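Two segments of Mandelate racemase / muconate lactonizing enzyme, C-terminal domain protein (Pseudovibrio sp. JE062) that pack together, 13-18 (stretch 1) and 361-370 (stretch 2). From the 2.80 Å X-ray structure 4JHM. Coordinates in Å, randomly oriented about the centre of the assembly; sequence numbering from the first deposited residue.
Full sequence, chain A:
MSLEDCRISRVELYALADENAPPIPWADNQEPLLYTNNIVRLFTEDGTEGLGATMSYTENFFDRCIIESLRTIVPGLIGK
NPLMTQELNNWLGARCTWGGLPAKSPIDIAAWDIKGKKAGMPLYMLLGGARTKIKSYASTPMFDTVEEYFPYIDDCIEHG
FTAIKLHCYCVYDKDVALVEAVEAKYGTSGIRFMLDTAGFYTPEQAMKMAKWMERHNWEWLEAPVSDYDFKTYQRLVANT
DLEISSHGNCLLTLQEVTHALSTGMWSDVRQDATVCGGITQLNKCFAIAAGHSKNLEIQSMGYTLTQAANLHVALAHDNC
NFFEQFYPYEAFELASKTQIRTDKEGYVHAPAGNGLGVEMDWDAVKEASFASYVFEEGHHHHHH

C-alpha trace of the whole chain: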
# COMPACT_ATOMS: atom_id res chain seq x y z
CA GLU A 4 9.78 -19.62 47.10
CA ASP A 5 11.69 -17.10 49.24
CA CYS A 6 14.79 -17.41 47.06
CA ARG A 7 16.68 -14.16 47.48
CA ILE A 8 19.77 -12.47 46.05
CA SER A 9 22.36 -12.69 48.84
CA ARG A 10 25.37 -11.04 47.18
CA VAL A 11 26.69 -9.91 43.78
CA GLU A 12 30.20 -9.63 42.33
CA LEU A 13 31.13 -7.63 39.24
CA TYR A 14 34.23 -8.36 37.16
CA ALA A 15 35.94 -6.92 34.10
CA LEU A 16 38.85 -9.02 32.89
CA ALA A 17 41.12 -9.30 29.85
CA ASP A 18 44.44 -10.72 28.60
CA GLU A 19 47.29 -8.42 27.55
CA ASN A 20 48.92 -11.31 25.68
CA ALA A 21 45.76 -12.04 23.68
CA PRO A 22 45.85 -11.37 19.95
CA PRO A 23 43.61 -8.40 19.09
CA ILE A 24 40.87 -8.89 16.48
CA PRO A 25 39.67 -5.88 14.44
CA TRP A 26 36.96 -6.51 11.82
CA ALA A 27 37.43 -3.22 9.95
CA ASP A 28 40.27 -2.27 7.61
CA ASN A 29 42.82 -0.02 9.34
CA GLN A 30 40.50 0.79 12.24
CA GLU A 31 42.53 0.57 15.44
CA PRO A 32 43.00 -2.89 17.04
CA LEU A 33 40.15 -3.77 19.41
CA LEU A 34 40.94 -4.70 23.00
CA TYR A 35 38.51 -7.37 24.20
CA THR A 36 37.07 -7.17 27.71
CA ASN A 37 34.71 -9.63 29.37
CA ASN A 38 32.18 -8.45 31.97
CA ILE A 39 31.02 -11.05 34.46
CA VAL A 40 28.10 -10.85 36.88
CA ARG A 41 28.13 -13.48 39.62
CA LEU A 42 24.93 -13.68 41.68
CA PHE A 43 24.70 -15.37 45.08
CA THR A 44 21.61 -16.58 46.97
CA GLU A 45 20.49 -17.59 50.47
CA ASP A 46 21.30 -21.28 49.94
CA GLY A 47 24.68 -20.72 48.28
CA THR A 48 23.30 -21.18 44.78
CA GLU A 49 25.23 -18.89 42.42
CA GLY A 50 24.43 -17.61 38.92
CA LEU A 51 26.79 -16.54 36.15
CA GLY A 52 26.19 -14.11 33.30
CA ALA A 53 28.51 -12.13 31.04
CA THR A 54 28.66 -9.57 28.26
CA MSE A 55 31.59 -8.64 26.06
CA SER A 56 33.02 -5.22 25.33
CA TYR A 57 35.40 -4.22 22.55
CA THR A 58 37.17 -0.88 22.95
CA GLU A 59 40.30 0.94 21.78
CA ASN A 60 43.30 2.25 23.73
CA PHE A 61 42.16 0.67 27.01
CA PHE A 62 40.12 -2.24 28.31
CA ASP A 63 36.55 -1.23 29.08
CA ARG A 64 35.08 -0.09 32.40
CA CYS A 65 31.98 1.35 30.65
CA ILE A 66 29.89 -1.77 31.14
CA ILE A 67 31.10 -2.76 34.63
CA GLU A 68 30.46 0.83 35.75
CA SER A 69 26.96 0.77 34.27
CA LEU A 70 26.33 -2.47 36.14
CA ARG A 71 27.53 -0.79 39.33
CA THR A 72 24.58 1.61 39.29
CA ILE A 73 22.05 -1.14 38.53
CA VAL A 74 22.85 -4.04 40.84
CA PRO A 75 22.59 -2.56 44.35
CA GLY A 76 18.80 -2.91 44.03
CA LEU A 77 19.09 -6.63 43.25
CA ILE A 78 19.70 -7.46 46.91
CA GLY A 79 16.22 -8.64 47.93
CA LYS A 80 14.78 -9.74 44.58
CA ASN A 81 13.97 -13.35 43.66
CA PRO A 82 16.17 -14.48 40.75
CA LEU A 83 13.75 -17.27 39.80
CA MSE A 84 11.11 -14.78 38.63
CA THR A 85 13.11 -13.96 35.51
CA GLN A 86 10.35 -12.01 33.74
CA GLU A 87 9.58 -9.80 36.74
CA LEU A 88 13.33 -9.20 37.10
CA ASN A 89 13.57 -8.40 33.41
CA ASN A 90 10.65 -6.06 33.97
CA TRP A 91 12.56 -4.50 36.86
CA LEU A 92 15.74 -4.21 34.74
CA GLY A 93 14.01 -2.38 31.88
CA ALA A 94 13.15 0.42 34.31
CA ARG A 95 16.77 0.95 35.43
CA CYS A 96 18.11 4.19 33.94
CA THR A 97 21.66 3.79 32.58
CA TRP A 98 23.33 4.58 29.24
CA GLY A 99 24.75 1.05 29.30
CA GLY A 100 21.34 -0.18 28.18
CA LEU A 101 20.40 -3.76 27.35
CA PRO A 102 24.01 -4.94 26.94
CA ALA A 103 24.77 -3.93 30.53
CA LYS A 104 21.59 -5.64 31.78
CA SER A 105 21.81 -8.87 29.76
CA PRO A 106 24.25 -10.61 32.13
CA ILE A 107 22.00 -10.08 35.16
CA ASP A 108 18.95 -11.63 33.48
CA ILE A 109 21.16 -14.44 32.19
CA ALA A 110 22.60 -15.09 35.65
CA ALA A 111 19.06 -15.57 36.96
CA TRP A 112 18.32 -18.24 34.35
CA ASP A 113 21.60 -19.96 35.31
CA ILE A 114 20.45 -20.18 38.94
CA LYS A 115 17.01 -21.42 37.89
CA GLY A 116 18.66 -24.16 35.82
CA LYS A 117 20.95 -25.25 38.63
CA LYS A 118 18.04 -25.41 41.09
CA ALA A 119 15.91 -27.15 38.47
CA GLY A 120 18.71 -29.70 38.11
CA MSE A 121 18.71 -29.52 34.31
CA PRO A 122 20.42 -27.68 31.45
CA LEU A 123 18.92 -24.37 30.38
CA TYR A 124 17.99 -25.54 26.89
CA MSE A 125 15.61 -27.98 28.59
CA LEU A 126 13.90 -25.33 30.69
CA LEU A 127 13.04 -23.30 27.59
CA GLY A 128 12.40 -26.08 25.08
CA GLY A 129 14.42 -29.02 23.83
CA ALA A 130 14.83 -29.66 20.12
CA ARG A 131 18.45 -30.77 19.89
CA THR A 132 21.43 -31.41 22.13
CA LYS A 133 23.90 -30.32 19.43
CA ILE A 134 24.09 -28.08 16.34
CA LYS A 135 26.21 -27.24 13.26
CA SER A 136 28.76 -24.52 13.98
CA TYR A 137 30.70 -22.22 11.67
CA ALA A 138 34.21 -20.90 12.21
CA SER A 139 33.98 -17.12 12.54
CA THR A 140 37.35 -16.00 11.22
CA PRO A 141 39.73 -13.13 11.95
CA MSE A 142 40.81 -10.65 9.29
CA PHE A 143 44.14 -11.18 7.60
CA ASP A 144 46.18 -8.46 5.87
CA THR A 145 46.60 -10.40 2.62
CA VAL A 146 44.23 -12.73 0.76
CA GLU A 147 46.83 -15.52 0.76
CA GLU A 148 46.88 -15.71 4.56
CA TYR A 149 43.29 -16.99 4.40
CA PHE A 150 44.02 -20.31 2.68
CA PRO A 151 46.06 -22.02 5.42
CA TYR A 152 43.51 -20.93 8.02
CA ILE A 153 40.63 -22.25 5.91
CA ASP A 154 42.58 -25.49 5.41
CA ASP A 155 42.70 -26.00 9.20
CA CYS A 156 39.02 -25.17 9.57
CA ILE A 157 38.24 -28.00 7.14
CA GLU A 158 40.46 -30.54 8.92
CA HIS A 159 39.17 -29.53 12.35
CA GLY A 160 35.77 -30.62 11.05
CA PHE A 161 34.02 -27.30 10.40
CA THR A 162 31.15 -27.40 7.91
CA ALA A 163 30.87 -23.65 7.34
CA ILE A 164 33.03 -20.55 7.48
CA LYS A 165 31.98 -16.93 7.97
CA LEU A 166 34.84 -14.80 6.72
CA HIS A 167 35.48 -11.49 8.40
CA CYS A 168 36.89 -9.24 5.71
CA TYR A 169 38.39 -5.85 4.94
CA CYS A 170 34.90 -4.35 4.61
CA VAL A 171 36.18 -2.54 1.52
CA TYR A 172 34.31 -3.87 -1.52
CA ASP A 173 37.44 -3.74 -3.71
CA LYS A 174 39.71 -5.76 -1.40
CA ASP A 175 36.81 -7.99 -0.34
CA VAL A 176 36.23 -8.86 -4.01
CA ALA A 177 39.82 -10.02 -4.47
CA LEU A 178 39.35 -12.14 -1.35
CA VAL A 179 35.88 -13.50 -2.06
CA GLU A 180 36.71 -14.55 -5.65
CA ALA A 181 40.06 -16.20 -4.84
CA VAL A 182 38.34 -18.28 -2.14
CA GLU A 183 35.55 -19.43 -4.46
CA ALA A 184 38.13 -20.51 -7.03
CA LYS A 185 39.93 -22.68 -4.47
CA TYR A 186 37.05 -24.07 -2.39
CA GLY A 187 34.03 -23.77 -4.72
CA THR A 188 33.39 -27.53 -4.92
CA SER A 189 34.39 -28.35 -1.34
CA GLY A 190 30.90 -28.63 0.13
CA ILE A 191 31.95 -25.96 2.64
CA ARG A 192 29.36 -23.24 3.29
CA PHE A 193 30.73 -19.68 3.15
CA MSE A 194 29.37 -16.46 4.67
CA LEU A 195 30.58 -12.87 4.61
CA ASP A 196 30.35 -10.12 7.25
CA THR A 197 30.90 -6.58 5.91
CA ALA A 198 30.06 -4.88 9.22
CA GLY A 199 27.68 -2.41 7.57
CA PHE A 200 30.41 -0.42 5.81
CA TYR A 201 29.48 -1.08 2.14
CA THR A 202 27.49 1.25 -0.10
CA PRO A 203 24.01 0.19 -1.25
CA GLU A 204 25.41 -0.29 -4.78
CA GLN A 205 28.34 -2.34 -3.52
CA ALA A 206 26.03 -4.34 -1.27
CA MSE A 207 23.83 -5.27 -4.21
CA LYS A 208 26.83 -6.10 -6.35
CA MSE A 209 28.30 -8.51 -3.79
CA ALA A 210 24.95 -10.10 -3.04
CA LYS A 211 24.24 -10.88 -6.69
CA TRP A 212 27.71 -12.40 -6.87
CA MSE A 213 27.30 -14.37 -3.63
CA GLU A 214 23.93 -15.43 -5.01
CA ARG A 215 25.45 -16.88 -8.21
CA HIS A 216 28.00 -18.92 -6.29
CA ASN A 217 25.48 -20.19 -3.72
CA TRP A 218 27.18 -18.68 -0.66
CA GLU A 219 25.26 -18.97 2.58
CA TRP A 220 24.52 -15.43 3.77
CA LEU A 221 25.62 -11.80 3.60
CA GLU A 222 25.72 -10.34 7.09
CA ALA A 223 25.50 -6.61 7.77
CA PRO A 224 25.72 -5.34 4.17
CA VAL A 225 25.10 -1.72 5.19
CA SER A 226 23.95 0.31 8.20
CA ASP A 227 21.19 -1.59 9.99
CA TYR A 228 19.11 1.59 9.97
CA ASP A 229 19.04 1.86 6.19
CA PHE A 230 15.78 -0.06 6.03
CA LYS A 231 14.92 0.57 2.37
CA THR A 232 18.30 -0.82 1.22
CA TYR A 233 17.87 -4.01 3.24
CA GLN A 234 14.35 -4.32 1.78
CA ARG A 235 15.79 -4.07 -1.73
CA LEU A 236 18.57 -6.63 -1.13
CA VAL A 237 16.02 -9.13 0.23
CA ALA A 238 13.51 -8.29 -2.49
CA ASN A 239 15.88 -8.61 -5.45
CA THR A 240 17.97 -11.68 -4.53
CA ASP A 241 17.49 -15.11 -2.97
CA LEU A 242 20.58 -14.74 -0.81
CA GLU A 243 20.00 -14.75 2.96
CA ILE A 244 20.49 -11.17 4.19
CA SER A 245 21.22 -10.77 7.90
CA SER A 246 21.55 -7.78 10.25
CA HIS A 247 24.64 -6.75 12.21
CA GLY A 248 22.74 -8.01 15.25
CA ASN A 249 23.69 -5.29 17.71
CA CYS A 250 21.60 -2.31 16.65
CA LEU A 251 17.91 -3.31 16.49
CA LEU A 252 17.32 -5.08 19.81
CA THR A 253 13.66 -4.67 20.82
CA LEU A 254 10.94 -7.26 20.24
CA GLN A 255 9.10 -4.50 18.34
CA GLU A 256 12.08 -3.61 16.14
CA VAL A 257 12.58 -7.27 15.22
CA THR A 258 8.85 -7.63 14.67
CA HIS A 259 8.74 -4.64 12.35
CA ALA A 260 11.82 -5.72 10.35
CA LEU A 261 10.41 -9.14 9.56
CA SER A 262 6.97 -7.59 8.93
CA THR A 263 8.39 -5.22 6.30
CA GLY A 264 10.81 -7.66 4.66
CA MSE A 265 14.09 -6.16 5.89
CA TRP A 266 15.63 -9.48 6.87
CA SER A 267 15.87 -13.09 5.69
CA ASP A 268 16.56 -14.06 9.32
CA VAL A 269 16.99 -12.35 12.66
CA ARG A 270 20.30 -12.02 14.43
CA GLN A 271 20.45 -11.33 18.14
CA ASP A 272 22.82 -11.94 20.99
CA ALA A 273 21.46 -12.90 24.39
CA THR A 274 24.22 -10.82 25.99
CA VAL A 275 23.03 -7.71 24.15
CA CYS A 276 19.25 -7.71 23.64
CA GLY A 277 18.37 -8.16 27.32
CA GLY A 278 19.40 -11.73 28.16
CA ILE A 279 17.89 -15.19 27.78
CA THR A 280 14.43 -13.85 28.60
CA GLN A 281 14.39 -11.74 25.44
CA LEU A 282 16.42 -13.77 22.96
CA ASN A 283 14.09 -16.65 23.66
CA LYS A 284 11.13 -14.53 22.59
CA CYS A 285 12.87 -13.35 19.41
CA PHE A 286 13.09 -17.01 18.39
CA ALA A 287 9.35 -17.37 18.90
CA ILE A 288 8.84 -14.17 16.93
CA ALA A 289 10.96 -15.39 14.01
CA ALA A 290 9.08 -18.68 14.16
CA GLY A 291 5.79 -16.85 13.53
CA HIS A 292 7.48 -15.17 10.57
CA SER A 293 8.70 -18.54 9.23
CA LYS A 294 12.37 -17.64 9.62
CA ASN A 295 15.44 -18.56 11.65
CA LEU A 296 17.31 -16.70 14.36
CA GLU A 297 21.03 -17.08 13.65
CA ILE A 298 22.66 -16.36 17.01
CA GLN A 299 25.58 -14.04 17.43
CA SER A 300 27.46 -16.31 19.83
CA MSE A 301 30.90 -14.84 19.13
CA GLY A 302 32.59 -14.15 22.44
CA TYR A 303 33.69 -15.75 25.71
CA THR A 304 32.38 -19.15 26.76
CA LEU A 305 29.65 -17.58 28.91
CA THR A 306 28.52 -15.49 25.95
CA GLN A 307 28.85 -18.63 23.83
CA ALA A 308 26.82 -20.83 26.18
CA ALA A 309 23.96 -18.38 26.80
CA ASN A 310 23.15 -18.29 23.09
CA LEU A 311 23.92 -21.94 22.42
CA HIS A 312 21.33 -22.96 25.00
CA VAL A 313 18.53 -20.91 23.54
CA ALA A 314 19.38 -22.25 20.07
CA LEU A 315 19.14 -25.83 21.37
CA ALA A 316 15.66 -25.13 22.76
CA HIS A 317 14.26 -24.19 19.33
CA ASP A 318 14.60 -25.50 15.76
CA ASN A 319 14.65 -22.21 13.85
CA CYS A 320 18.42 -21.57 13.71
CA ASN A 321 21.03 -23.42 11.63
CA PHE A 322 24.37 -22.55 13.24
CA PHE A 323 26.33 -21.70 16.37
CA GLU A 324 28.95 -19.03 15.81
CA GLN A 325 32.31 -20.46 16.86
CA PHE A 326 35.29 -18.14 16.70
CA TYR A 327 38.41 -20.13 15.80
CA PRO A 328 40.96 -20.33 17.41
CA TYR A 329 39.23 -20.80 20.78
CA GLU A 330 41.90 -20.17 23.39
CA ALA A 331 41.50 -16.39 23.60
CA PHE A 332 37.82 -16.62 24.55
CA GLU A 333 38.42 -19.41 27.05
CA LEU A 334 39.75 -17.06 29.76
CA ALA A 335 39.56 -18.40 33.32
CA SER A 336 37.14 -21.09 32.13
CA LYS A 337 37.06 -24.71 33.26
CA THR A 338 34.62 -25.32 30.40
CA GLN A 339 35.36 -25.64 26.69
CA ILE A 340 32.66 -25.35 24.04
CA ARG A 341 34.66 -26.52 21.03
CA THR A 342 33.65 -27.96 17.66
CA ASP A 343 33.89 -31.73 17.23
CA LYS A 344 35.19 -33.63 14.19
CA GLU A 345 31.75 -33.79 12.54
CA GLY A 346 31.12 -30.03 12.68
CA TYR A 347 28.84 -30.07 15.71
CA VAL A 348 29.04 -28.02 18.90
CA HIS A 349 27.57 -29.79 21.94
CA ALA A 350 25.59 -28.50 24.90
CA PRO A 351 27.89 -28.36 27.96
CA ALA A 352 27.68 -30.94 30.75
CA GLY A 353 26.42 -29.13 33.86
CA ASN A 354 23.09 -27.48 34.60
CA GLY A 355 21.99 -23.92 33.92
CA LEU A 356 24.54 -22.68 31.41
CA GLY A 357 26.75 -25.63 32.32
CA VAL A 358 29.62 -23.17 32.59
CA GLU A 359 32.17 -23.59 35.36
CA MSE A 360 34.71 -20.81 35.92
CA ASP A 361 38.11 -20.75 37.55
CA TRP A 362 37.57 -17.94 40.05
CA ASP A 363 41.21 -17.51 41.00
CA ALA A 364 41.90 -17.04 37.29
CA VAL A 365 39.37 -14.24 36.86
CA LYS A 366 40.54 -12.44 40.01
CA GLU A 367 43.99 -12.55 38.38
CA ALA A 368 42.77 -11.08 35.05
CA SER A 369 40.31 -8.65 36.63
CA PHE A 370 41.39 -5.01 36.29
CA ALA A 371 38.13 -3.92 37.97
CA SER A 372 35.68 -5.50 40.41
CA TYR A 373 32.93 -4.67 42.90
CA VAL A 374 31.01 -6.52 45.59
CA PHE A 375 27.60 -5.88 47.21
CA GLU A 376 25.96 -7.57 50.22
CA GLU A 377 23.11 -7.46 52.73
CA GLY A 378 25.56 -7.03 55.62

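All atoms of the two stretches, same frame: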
# COMPACT_ATOMS: atom_id res chain seq x y z
N LEU A 13 30.93 -8.08 40.60
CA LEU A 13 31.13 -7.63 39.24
C LEU A 13 32.59 -7.74 38.86
O LEU A 13 33.47 -7.39 39.65
CB LEU A 13 30.66 -6.19 39.08
CG LEU A 13 29.23 -5.89 39.50
CD1 LEU A 13 28.83 -4.49 39.07
CD2 LEU A 13 28.28 -6.94 38.93
N TYR A 14 32.86 -8.22 37.65
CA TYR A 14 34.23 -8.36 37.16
C TYR A 14 34.38 -7.85 35.73
O TYR A 14 33.46 -7.92 34.92
CB TYR A 14 34.68 -9.82 37.23
CG TYR A 14 34.73 -10.37 38.63
CD1 TYR A 14 35.83 -10.13 39.43
CD2 TYR A 14 33.68 -11.11 39.14
CE1 TYR A 14 35.89 -10.63 40.72
CE2 TYR A 14 33.73 -11.61 40.43
CZ TYR A 14 34.84 -11.37 41.21
OH TYR A 14 34.89 -11.86 42.49
N ALA A 15 35.57 -7.32 35.45
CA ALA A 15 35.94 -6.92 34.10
C ALA A 15 37.38 -7.37 33.89
O ALA A 15 38.31 -6.79 34.46
CB ALA A 15 35.81 -5.42 33.93
N LEU A 16 37.55 -8.42 33.09
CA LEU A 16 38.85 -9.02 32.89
C LEU A 16 39.26 -9.04 31.43
O LEU A 16 38.44 -8.82 30.54
CB LEU A 16 38.88 -10.44 33.47
CG LEU A 16 37.72 -11.38 33.14
CD1 LEU A 16 38.17 -12.83 33.19
CD2 LEU A 16 36.55 -11.17 34.10
N ALA A 17 40.55 -9.29 31.19
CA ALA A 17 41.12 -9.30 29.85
C ALA A 17 42.50 -9.95 29.89
O ALA A 17 42.99 -10.31 30.95
CB ALA A 17 41.22 -7.88 29.31
N ASP A 18 43.12 -10.10 28.72
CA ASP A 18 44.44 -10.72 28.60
C ASP A 18 45.34 -9.87 27.70
O ASP A 18 45.11 -9.78 26.49
CB ASP A 18 44.31 -12.14 28.04
CG ASP A 18 45.64 -12.87 27.97
OD1 ASP A 18 46.45 -12.57 27.07
OD2 ASP A 18 45.87 -13.77 28.81
N ASP A 361 37.00 -20.79 36.60
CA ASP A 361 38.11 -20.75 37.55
C ASP A 361 38.14 -19.35 38.15
O ASP A 361 38.45 -18.37 37.47
CB ASP A 361 39.42 -21.06 36.85
CG ASP A 361 40.63 -20.96 37.77
OD1 ASP A 361 40.55 -20.24 38.79
OD2 ASP A 361 41.66 -21.59 37.46
N TRP A 362 37.80 -19.24 39.43
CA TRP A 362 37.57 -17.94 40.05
C TRP A 362 38.84 -17.29 40.57
O TRP A 362 38.86 -16.09 40.84
CB TRP A 362 36.51 -18.06 41.15
CG TRP A 362 35.16 -18.34 40.58
CD1 TRP A 362 34.47 -19.52 40.64
CD2 TRP A 362 34.36 -17.44 39.81
NE1 TRP A 362 33.27 -19.39 39.98
CE2 TRP A 362 33.18 -18.13 39.46
CE3 TRP A 362 34.51 -16.12 39.39
CZ2 TRP A 362 32.16 -17.54 38.71
CZ3 TRP A 362 33.51 -15.53 38.65
CH2 TRP A 362 32.34 -16.24 38.32
N ASP A 363 39.90 -18.07 40.69
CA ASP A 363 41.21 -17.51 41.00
C ASP A 363 41.84 -16.96 39.73
O ASP A 363 42.70 -16.08 39.78
CB ASP A 363 42.11 -18.55 41.66
CG ASP A 363 41.65 -18.91 43.05
OD1 ASP A 363 40.42 -18.95 43.28
OD2 ASP A 363 42.51 -19.15 43.93
N ALA A 364 41.39 -17.48 38.59
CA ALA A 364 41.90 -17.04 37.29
C ALA A 364 41.32 -15.69 36.93
O ALA A 364 42.04 -14.81 36.44
CB ALA A 364 41.57 -18.07 36.21
N VAL A 365 40.02 -15.51 37.17
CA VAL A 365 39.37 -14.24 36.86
C VAL A 365 39.92 -13.14 37.77
O VAL A 365 40.31 -12.07 37.28
CB VAL A 365 37.83 -14.30 36.98
CG1 VAL A 365 37.26 -15.34 36.03
CG2 VAL A 365 37.40 -14.59 38.40
N LYS A 366 39.97 -13.40 39.07
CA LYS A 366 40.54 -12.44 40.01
C LYS A 366 41.85 -11.93 39.42
O LYS A 366 42.08 -10.72 39.36
CB LYS A 366 40.77 -13.08 41.38
N GLU A 367 42.68 -12.86 38.96
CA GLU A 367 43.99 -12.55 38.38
C GLU A 367 43.91 -11.65 37.13
O GLU A 367 44.76 -10.78 36.94
CB GLU A 367 44.72 -13.85 38.03
CG GLU A 367 46.03 -13.67 37.27
CD GLU A 367 47.05 -12.84 38.03
OE1 GLU A 367 46.90 -12.67 39.26
OE2 GLU A 367 48.01 -12.37 37.39
N ALA A 368 42.90 -11.85 36.29
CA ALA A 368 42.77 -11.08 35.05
C ALA A 368 41.91 -9.84 35.23
O ALA A 368 41.80 -9.02 34.32
CB ALA A 368 42.20 -11.95 33.94
N SER A 369 41.30 -9.69 36.40
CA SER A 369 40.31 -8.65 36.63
C SER A 369 40.96 -7.31 36.98
O SER A 369 41.51 -7.14 38.07
CB SER A 369 39.36 -9.08 37.75
OG SER A 369 38.32 -8.14 37.93
N PHE A 370 40.86 -6.35 36.06
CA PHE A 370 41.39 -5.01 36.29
C PHE A 370 40.38 -4.12 37.01
O PHE A 370 40.69 -2.97 37.36
CB PHE A 370 41.82 -4.36 34.96
CG PHE A 370 40.75 -4.37 33.91
CD1 PHE A 370 39.80 -3.37 33.86
CD2 PHE A 370 40.69 -5.39 32.97
CE1 PHE A 370 38.80 -3.38 32.90
CE2 PHE A 370 39.70 -5.40 32.01
CZ PHE A 370 38.75 -4.40 31.98

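The contact is anchored by two backbone hydrogen bonds between stretch 1 and the residues at and just beyond the C-terminal end of the helix of stretch 2. The stronger runs from Phe370 N to Ala15 O (3.0 Å, N-H...O angle 136°); its companion, from Ala17 N to Ala368 O (3.4 Å, 149°), is weak. Together they flank Leu16 and Ser369, an antiparallel, non-hydrogen-bonded pair whose CA atoms lie only 4.0 Å apart. This close approach lets each carbonyl receive a CA-H...O contact as well: Leu16 CA lies 3.3 Å from Ala368 O, and Ser369 CA lies 3.5 Å from Ala15 O. The bridge becomes possible where the helix finishes, because Ser369 is the first residue to leave helical phi/psi and its extended backbone (-83/110) can run beside the strand.

At the other end of the helix, Asp361 supplies the N-cap. Its OD1 accepts from Ala364 N at 2.9 Å and, weakly, from Asp363 N at 3.0 Å, occupying amide groups of the first turn; Asp361 itself does not touch stretch 1.

The helix and strand axes come within 7.7 Å at an angle of 67°, so the helix crosses the strand obliquely and meets it mainly through small and aliphatic side chains. Leu16 and Ser369 direct their side chains to the same face of the sheet. There Leu16, with chi1 p and chi2 t, packs against the helix: its CB is 3.7 Å from Ala368 CB, and its CD1 is 3.9 Å from Val365 CG1. Val365 and Ala368, one turn apart, both point their CA-to-CB bonds toward the strand.

Tyr14 also points toward stretch 2. Ser369 OG sits at the edge of its ring, near the ring plane, 3.5 Å from Tyr14 CD1. Farther up the helix, Trp362 starts sideways but its indole end comes nearer, bringing Trp362 CZ3 to 4.3 Å from Tyr14 CE2; the approach is oblique, a loose apolar contact. Tyr14 OH is hydrogen-bonded elsewhere in the structure.

Phe370 closes the other end of the contact. It has chi1 p, and its ring lies across stretch 1; the residue that donates its amide to Ala15 O also has that oxygen over one face of its ring. Phe370 CZ packs 3.7 Å from Ala15 CB, while Ala17 CB lies at the ring edge, 4.0 Å from Phe370 CE2. The two stretches together bury 467 Å², joining residues at least 348 positions apart in sequence.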